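Cellobiose 2-epimerase (Spirochaeta thermophila DSM 6192, PDB 5ZIG) probably catalyses the reversible epimerization of cellobiose to 4-O-beta-D-glucopyranosyl-D-mannose, as a member of the N-acylglucosamine 2-epimerase family. Local coordinates at residues E17-W30 / M349-F361. Numbering follows the deposited sequence.
Sequences ELAAQLFDHILPFW and MDHLVDREGGEWF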
ATOM      1  N   GLU A  17      21.481   0.340  -3.317  1.00 21.39           N
ATOM      2  CA  GLU A  17      20.828   1.576  -2.889  1.00 23.97           C
ATOM      3  C   GLU A  17      19.506   1.276  -2.194  1.00 31.97           C
ATOM      4  O   GLU A  17      19.139   1.954  -1.226  1.00 31.21           O
ATOM      5  CB  GLU A  17      20.606   2.500  -4.086  1.00 21.54           C
ATOM      6  CG  GLU A  17      21.882   2.680  -4.916  1.00 31.01           C
ATOM      7  CD  GLU A  17      21.701   3.513  -6.179  1.00 34.54           C
ATOM      8  OE1 GLU A  17      20.558   3.698  -6.637  1.00 32.59           O
ATOM      9  OE2 GLU A  17      22.721   3.988  -6.716  1.00 38.23           O
ATOM     10  N   LEU A  18      18.781   0.264  -2.678  1.00 29.71           N
ATOM     11  CA  LEU A  18      17.576  -0.183  -1.992  1.00 31.86           C
ATOM     12  C   LEU A  18      17.884  -0.537  -0.547  1.00 31.62           C
ATOM     13  O   LEU A  18      17.160  -0.127   0.368  1.00 30.74           O
ATOM     14  CB  LEU A  18      16.957  -1.371  -2.732  1.00 21.95           C
ATOM     15  CG  LEU A  18      16.412  -1.087  -4.131  1.00 20.90           C
ATOM     16  CD1 LEU A  18      16.043  -2.363  -4.868  1.00 20.82           C
ATOM     17  CD2 LEU A  18      15.228  -0.167  -4.076  1.00 20.89           C
ATOM     18  N   ALA A  19      18.989  -1.252  -0.321  1.00 20.94           N
ATOM     19  CA  ALA A  19      19.337  -1.672   1.032  1.00 29.09           C
ATOM     20  C   ALA A  19      19.781  -0.494   1.892  1.00 30.13           C
ATOM     21  O   ALA A  19      19.432  -0.420   3.079  1.00 30.34           O
ATOM     22  CB  ALA A  19      20.427  -2.739   0.989  1.00 36.53           C
ATOM     23  N   ALA A  20      20.570   0.423   1.320  1.00 21.17           N
ATOM     24  CA  ALA A  20      21.011   1.594   2.074  1.00 22.71           C
ATOM     25  C   ALA A  20      19.825   2.491   2.422  1.00 29.23           C
ATOM     26  O   ALA A  20      19.705   2.977   3.552  1.00 24.26           O
ATOM     27  CB  ALA A  20      22.057   2.379   1.276  1.00 27.83           C
ATOM     28  N   GLN A  21      18.949   2.726   1.452  1.00 26.83           N
ATOM     29  CA  GLN A  21      17.766   3.530   1.698  1.00 25.52           C
ATOM     30  C   GLN A  21      16.941   2.956   2.846  1.00 29.96           C
ATOM     31  O   GLN A  21      16.667   3.658   3.826  1.00 28.65           O
ATOM     32  CB  GLN A  21      16.936   3.620   0.426  1.00 31.36           C
ATOM     33  CG  GLN A  21      17.394   4.709  -0.475  1.00 21.35           C
ATOM     34  CD  GLN A  21      17.175   6.066   0.136  1.00 26.85           C
ATOM     35  OE1 GLN A  21      16.091   6.359   0.647  1.00 25.10           O
ATOM     36  NE2 GLN A  21      18.199   6.911   0.084  1.00 24.89           N
ATOM     37  N   LEU A  22      16.545   1.673   2.742  1.00 24.65           N
ATOM     38  CA  LEU A  22      15.779   1.014   3.804  1.00 27.53           C
ATOM     39  C   LEU A  22      16.469   1.142   5.157  1.00 29.16           C
ATOM     40  O   LEU A  22      15.898   1.698   6.100  1.00 24.64           O
ATOM     41  CB  LEU A  22      15.538  -0.473   3.485  1.00 21.26           C
ATOM     42  CG  LEU A  22      14.639  -1.180   4.531  1.00 23.57           C
ATOM     43  CD1 LEU A  22      13.250  -0.524   4.523  1.00 23.87           C
ATOM     44  CD2 LEU A  22      14.488  -2.690   4.374  1.00 20.40           C
ATOM     45  N   PHE A  23      17.705   0.631   5.265  1.00 20.87           N
ATOM     46  CA  PHE A  23      18.278   0.447   6.588  1.00 27.73           C
ATOM     47  C   PHE A  23      19.060   1.662   7.099  1.00 28.62           C
ATOM     48  O   PHE A  23      19.234   1.802   8.317  1.00 29.24           O
ATOM     49  CB  PHE A  23      19.183  -0.791   6.621  1.00 29.25           C
ATOM     50  CG  PHE A  23      18.473  -2.102   6.348  1.00 24.14           C
ATOM     51  CD1 PHE A  23      17.544  -2.623   7.240  1.00 20.57           C
ATOM     52  CD2 PHE A  23      18.748  -2.826   5.193  1.00 26.89           C
ATOM     53  CE1 PHE A  23      16.897  -3.827   6.988  1.00 32.65           C
ATOM     54  CE2 PHE A  23      18.103  -4.032   4.935  1.00 22.47           C
ATOM     55  CZ  PHE A  23      17.183  -4.535   5.834  1.00 31.23           C
ATOM     56  N   ASP A  24      19.538   2.543   6.219  1.00 26.85           N
ATOM     57  CA  ASP A  24      20.312   3.685   6.678  1.00 32.59           C
ATOM     58  C   ASP A  24      19.552   5.000   6.622  1.00 25.82           C
ATOM     59  O   ASP A  24      19.940   5.946   7.322  1.00 34.35           O
ATOM     60  CB  ASP A  24      21.610   3.824   5.860  1.00 31.78           C
ATOM     61  CG  ASP A  24      22.481   2.584   5.939  1.00 35.07           C
ATOM     62  OD1 ASP A  24      22.477   1.914   6.984  1.00 35.29           O
ATOM     63  OD2 ASP A  24      23.171   2.272   4.952  1.00 41.18           O
ATOM     64  N   HIS A  25      18.498   5.083   5.813  1.00 22.43           N
ATOM     65  CA  HIS A  25      17.753   6.320   5.632  1.00 27.13           C
ATOM     66  C   HIS A  25      16.315   6.215   6.131  1.00 30.15           C
ATOM     67  O   HIS A  25      15.909   6.993   7.003  1.00 24.63           O
ATOM     68  CB  HIS A  25      17.797   6.720   4.151  1.00 27.57           C
ATOM     69  CG  HIS A  25      17.383   8.135   3.902  1.00 27.51           C
ATOM     70  ND1 HIS A  25      18.248   9.204   4.028  1.00 32.57           N
ATOM     71  CD2 HIS A  25      16.187   8.660   3.536  1.00 27.76           C
ATOM     72  CE1 HIS A  25      17.603  10.324   3.747  1.00 25.90           C
ATOM     73  NE2 HIS A  25      16.345  10.021   3.462  1.00 25.96           N
ATOM     74  N   ILE A  26      15.523   5.279   5.617  1.00 34.96           N
ATOM     75  CA  ILE A  26      14.093   5.264   5.936  1.00 33.52           C
ATOM     76  C   ILE A  26      13.873   4.831   7.382  1.00 28.09           C
ATOM     77  O   ILE A  26      13.343   5.592   8.196  1.00 24.55           O
ATOM     78  CB  ILE A  26      13.316   4.362   4.959  1.00 26.70           C
ATOM     79  CG1 ILE A  26      13.110   5.085   3.621  1.00 21.00           C
ATOM     80  CG2 ILE A  26      11.927   4.016   5.537  1.00 21.41           C
ATOM     81  CD1 ILE A  26      13.135   4.149   2.384  1.00 26.47           C
ATOM     82  N   LEU A  27      14.286   3.602   7.725  1.00 30.99           N
ATOM     83  CA  LEU A  27      14.038   3.090   9.075  1.00 30.88           C
ATOM     84  C   LEU A  27      14.621   3.981  10.177  1.00 31.47           C
ATOM     85  O   LEU A  27      13.913   4.239  11.168  1.00 33.93           O
ATOM     86  CB  LEU A  27      14.543   1.641   9.183  1.00 25.87           C
ATOM     87  CG  LEU A  27      13.832   0.595   8.298  1.00 23.13           C
ATOM     88  CD1 LEU A  27      14.456  -0.811   8.389  1.00 20.49           C
ATOM     89  CD2 LEU A  27      12.331   0.502   8.683  1.00 24.35           C
ATOM     90  N   PRO A  28      15.853   4.492  10.085  1.00 30.14           N
ATOM     91  CA  PRO A  28      16.351   5.341  11.186  1.00 22.55           C
ATOM     92  C   PRO A  28      15.521   6.589  11.406  1.00 26.33           C
ATOM     93  O   PRO A  28      15.401   7.047  12.544  1.00 21.75           O
ATOM     94  CB  PRO A  28      17.784   5.687  10.751  1.00 32.14           C
ATOM     95  CG  PRO A  28      18.172   4.589   9.831  1.00 30.78           C
ATOM     96  CD  PRO A  28      16.920   4.198   9.104  1.00 28.87           C
ATOM     97  N   PHE A  29      14.921   7.144  10.359  1.00 24.13           N
ATOM     98  CA  PHE A  29      14.102   8.326  10.555  1.00 28.44           C
ATOM     99  C   PHE A  29      12.843   7.975  11.339  1.00 34.92           C
ATOM    100  O   PHE A  29      12.470   8.690  12.273  1.00 43.47           O
ATOM    101  CB  PHE A  29      13.764   8.948   9.203  1.00 28.33           C
ATOM    102  CG  PHE A  29      12.726  10.034   9.257  1.00 21.49           C
ATOM    103  CD1 PHE A  29      13.111  11.377   9.271  1.00 26.21           C
ATOM    104  CD2 PHE A  29      11.379   9.729   9.216  1.00 23.65           C
ATOM    105  CE1 PHE A  29      12.162  12.388   9.270  1.00 22.29           C
ATOM    106  CE2 PHE A  29      10.422  10.736   9.241  1.00 25.76           C
ATOM    107  CZ  PHE A  29      10.829  12.071   9.261  1.00 26.80           C
ATOM    108  N   TRP A  30      12.194   6.859  11.001  1.00 31.26           N
ATOM    109  CA  TRP A  30      10.954   6.520  11.695  1.00 23.15           C
ATOM    110  C   TRP A  30      11.229   6.028  13.107  1.00 22.13           C
ATOM    111  O   TRP A  30      10.455   6.329  14.021  1.00 29.03           O
ATOM    112  CB  TRP A  30      10.161   5.499  10.883  1.00 20.84           C
ATOM    113  CG  TRP A  30       9.616   6.127   9.661  1.00 22.71           C
ATOM    114  CD1 TRP A  30      10.010   5.898   8.369  1.00 20.87           C
ATOM    115  CD2 TRP A  30       8.592   7.132   9.600  1.00 20.94           C
ATOM    116  NE1 TRP A  30       9.283   6.691   7.510  1.00 24.71           N
ATOM    117  CE2 TRP A  30       8.398   7.447   8.241  1.00 26.69           C
ATOM    118  CE3 TRP A  30       7.804   7.781  10.564  1.00 26.75           C
ATOM    119  CZ2 TRP A  30       7.458   8.402   7.820  1.00 21.04           C
ATOM    120  CZ3 TRP A  30       6.863   8.714  10.141  1.00 23.27           C
ATOM    121  CH2 TRP A  30       6.700   9.012   8.786  1.00 26.15           C
ATOM    122  N   MET A 349      15.861   8.471  -6.244  1.00 28.44           N
ATOM    123  CA  MET A 349      17.144   8.803  -5.625  1.00 30.93           C
ATOM    124  C   MET A 349      17.534  10.258  -5.871  1.00 27.34           C
ATOM    125  O   MET A 349      18.081  10.920  -4.980  1.00 26.80           O
ATOM    126  CB  MET A 349      18.243   7.873  -6.156  1.00 29.69           C
ATOM    127  CG  MET A 349      18.131   6.428  -5.661  1.00 29.81           C
ATOM    128  SD  MET A 349      18.363   6.261  -3.883  1.00 35.54           S
ATOM    129  CE  MET A 349      20.146   6.224  -3.734  1.00 33.60           C
ATOM    130  N   ASP A 350      17.252  10.775  -7.070  0.54 22.28           N
ATOM    131  CA  ASP A 350      17.685  12.122  -7.429  0.54 29.26           C
ATOM    132  C   ASP A 350      16.870  13.201  -6.726  0.54 35.03           C
ATOM    133  O   ASP A 350      17.412  14.247  -6.350  0.54 38.93           O
ATOM    134  CB  ASP A 350      17.590  12.315  -8.938  0.54 28.34           C
ATOM    135  CG  ASP A 350      18.755  11.710  -9.666  0.54 26.30           C
ATOM    136  OD1 ASP A 350      19.888  11.851  -9.165  0.54 22.75           O
ATOM    137  OD2 ASP A 350      18.529  11.109 -10.735  0.54 22.62           O
ATOM    138  N   HIS A 351      15.573  12.985  -6.562  1.00 31.87           N
ATOM    139  CA  HIS A 351      14.719  14.098  -6.159  1.00 31.81           C
ATOM    140  C   HIS A 351      13.845  13.822  -4.939  1.00 41.27           C
ATOM    141  O   HIS A 351      13.656  14.726  -4.122  1.00 30.07           O
ATOM    142  CB  HIS A 351      13.853  14.512  -7.364  1.00 32.61           C
ATOM    143  CG  HIS A 351      14.636  14.727  -8.630  1.00 38.21           C
ATOM    144  ND1 HIS A 351      15.670  15.635  -8.725  1.00 43.34           N
ATOM    145  CD2 HIS A 351      14.535  14.148  -9.851  1.00 44.30           C
ATOM    146  CE1 HIS A 351      16.172  15.605  -9.947  1.00 47.26           C
ATOM    147  NE2 HIS A 351      15.501  14.712 -10.652  1.00 44.71           N
ATOM    148  N   LEU A 352      13.319  12.599  -4.781  1.00 42.38           N
ATOM    149  CA  LEU A 352      12.387  12.328  -3.685  1.00 35.63           C
ATOM    150  C   LEU A 352      13.087  12.044  -2.367  1.00 31.40           C
ATOM    151  O   LEU A 352      12.473  12.191  -1.307  1.00 30.96           O
ATOM    152  CB  LEU A 352      11.469  11.153  -4.028  1.00 22.69           C
ATOM    153  CG  LEU A 352      10.327  11.610  -4.928  1.00 33.18           C
ATOM    154  CD1 LEU A 352       9.789  10.425  -5.710  1.00 39.92           C
ATOM    155  CD2 LEU A 352       9.200  12.312  -4.119  1.00 38.08           C
ATOM    156  N   VAL A 353      14.337  11.589  -2.400  1.00 29.55           N
ATOM    157  CA  VAL A 353      15.087  11.418  -1.163  1.00 34.55           C
ATOM    158  C   VAL A 353      15.448  12.794  -0.613  1.00 39.09           C
ATOM    159  O   VAL A 353      15.965  13.655  -1.336  1.00 26.07           O
ATOM    160  CB  VAL A 353      16.328  10.546  -1.408  1.00 29.53           C
ATOM    161  CG1 VAL A 353      17.197  10.455  -0.172  1.00 21.98           C
ATOM    162  CG2 VAL A 353      15.903   9.155  -1.818  1.00 28.51           C
ATOM    163  N   ASP A 354      15.174  13.010   0.653  1.00 31.07           N
ATOM    164  CA  ASP A 354      15.513  14.223   1.305  1.00 24.89           C
ATOM    165  C   ASP A 354      16.665  13.931   2.186  1.00 28.72           C
ATOM    166  O   ASP A 354      16.491  13.517   3.277  1.00 22.25           O
ATOM    167  CB  ASP A 354      14.357  14.762   2.133  1.00 33.65           C
ATOM    168  CG  ASP A 354      14.682  16.070   2.845  1.00 32.17           C
ATOM    169  OD1 ASP A 354      13.851  16.536   3.584  1.00 34.07           O
ATOM    170  OD2 ASP A 354      15.744  16.628   2.683  1.00 28.99           O
ATOM    171  N   ARG A 355      17.863  14.176   1.677  1.00 29.30           N
ATOM    172  CA  ARG A 355      19.059  13.970   2.455  1.00 28.71           C
ATOM    173  C   ARG A 355      19.282  15.054   3.537  1.00 35.01           C
ATOM    174  O   ARG A 355      19.968  14.838   4.498  1.00 33.48           O
ATOM    175  CB  ARG A 355      20.260  13.802   1.555  1.00 43.64           C
ATOM    176  CG  ARG A 355      20.266  12.520   0.766  1.00 41.86           C
ATOM    177  CD  ARG A 355      20.896  12.804  -0.542  1.00 42.20           C
ATOM    178  NE  ARG A 355      20.354  12.092  -1.664  1.00 49.63           N
ATOM    179  CZ  ARG A 355      20.385  10.786  -1.827  1.00 47.16           C
ATOM    180  NH1 ARG A 355      20.859   9.997  -0.889  1.00 48.22           N
ATOM    181  NH2 ARG A 355      19.895  10.282  -2.923  1.00 44.98           N
ATOM    182  N   GLU A 356      18.661  16.199   3.368  1.00 31.37           N
ATOM    183  CA  GLU A 356      18.744  17.238   4.358  1.00 41.04           C
ATOM    184  C   GLU A 356      17.841  16.998   5.565  1.00 36.28           C
ATOM    185  O   GLU A 356      18.298  16.782   6.635  1.00 35.97           O
ATOM    186  CB  GLU A 356      18.390  18.578   3.737  1.00 51.86           C
ATOM    187  CG  GLU A 356      19.467  19.157   2.876  1.00 57.36           C
ATOM    188  CD  GLU A 356      20.612  19.693   3.683  1.00 68.32           C
ATOM    189  OE1 GLU A 356      20.396  20.583   4.536  1.00 68.85           O
ATOM    190  OE2 GLU A 356      21.748  19.233   3.439  1.00 72.56           O
ATOM    191  N   GLY A 357      16.548  17.020   5.337  1.00 33.77           N
ATOM    192  CA  GLY A 357      15.572  16.870   6.371  1.00 32.00           C
ATOM    193  C   GLY A 357      15.084  15.481   6.713  1.00 35.37           C
ATOM    194  O   GLY A 357      14.231  15.337   7.549  1.00 33.86           O
ATOM    195  N   GLY A 358      15.594  14.474   6.029  1.00 32.57           N
ATOM    196  CA  GLY A 358      15.236  13.098   6.298  1.00 28.14           C
ATOM    197  C   GLY A 358      14.114  12.512   5.482  1.00 29.46           C
ATOM    198  O   GLY A 358      13.364  13.209   4.908  1.00 29.51           O
ATOM    199  N   GLU A 359      14.087  11.194   5.395  1.00 21.74           N
ATOM    200  CA  GLU A 359      13.097  10.435   4.648  1.00 21.58           C
ATOM    201  C   GLU A 359      12.933  10.863   3.196  1.00 21.65           C
ATOM    202  O   GLU A 359      13.833  11.252   2.556  1.00 22.10           O
ATOM    203  CB  GLU A 359      11.751  10.479   5.386  1.00 21.50           C
ATOM    204  CG  GLU A 359      11.099   9.173   5.701  1.00 34.72           C
ATOM    205  CD  GLU A 359      10.121   8.736   4.647  1.00 31.23           C
ATOM    206  OE1 GLU A 359       9.768   9.486   3.764  1.00 45.53           O
ATOM    207  OE2 GLU A 359       9.712   7.616   4.701  1.00 53.35           O
ATOM    208  N   TRP A 360      11.731  10.769   2.701  1.00 21.57           N
ATOM    209  CA  TRP A 360      11.368  11.148   1.379  1.00 21.63           C
ATOM    210  C   TRP A 360      10.331  12.261   1.349  1.00 32.48           C
ATOM    211  O   TRP A 360       9.478  12.319   2.169  1.00 30.00           O
ATOM    212  CB  TRP A 360      10.789   9.952   0.609  1.00 24.90           C
ATOM    213  CG  TRP A 360      11.659   8.722   0.335  1.00 27.35           C
ATOM    214  CD1 TRP A 360      12.814   8.373   0.925  1.00 31.61           C
ATOM    215  CD2 TRP A 360      11.386   7.683  -0.584  1.00 29.08           C
ATOM    216  NE1 TRP A 360      13.273   7.235   0.462  1.00 21.50           N
ATOM    217  CE2 TRP A 360      12.428   6.779  -0.494  1.00 32.08           C
ATOM    218  CE3 TRP A 360      10.373   7.434  -1.475  1.00 24.94           C
ATOM    219  CZ2 TRP A 360      12.479   5.646  -1.265  1.00 30.28           C
ATOM    220  CZ3 TRP A 360      10.441   6.322  -2.231  1.00 26.81           C
ATOM    221  CH2 TRP A 360      11.479   5.446  -2.119  1.00 23.15           C
ATOM    222  N   PHE A 361      10.455  13.183   0.416  1.00 33.41           N
ATOM    223  CA  PHE A 361       9.416  14.181   0.223  1.00 27.35           C
ATOM    224  C   PHE A 361       8.103  13.503  -0.150  1.00 32.62           C
ATOM    225  O   PHE A 361       8.089  12.440  -0.772  1.00 37.73           O
ATOM    226  CB  PHE A 361       9.846  15.175  -0.847  1.00 25.35           C
ATOM    227  CG  PHE A 361      11.015  16.049  -0.421  1.00 27.43           C
ATOM    228  CD1 PHE A 361      12.214  16.062  -1.138  1.00 29.43           C
ATOM    229  CD2 PHE A 361      10.915  16.844   0.713  1.00 29.06           C
ATOM    230  CE1 PHE A 361      13.284  16.868  -0.729  1.00 32.52           C
ATOM    231  CE2 PHE A 361      11.979  17.650   1.124  1.00 41.86           C
ATOM    232  CZ  PHE A 361      13.161  17.664   0.399  1.00 37.43           C
TER
HETATM  233  O   HOH W   1      16.077   9.909   6.929  1.00 21.71           O
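Residues 17-30 of helix 7-31 meet the end of helix 336-352 and the loop after it, and the backbones come nearest at Ile-26 and Glu-359, 5.4 Å between CA atoms. Three side-chain hydrogen bonds cross the contact. His-25 NE2 donates to Glu-359 O at 2.9 Å, with the oxygen in the plane of the imidazole. Asp-354 N donates to the same oxygen, so two N-H groups grip it. CG of His-25 lies anti to the backbone N (chi1 -165°), which sends the ring out to the loop. Val-353 CG1 covers one ring face, and a water sits over the other. That water donates to His-25 O and accepts from Glu-359 N. Gln-21, bent at chi2, takes the indole N-H of Trp-360 on OE1 at 3.0 Å, with amide and ring planes 51° apart. Ile-26 CD1 packs 3.6 Å from Trp-360 NE1. Glu-359 lays its CB over the centre of the Phe-29 ring, a CH-pi contact, and its CG packs 3.6 Å from Phe-29 CD2. Its OE2 receives Trp-30 NE1 at 3.0 Å, on the anti side, tilted out of the carboxylate plane, and also bonds Asn-386. OE1 forms a salt bridge with Lys-381 and accepts from Trp-360 N. With an alanine here, the Trp-30 N-H would probably lose its acceptor, Lys-381 its counter-charge and Phe-29 the packing of CG. Farther along, Met-349 CE rests 3.8 Å from Glu-17 CB, while the Glu-17 carboxylate bonds Gln-13 and Trp-345. The contact thus joins the first long helix to the loop after helix 336-352 in the (alpha/alpha)6 barrel of this family. Its chemistry implies a buried carboxylate whose charge is likely to be offset by Lys-381, with indole and amide donors fixing its rotation.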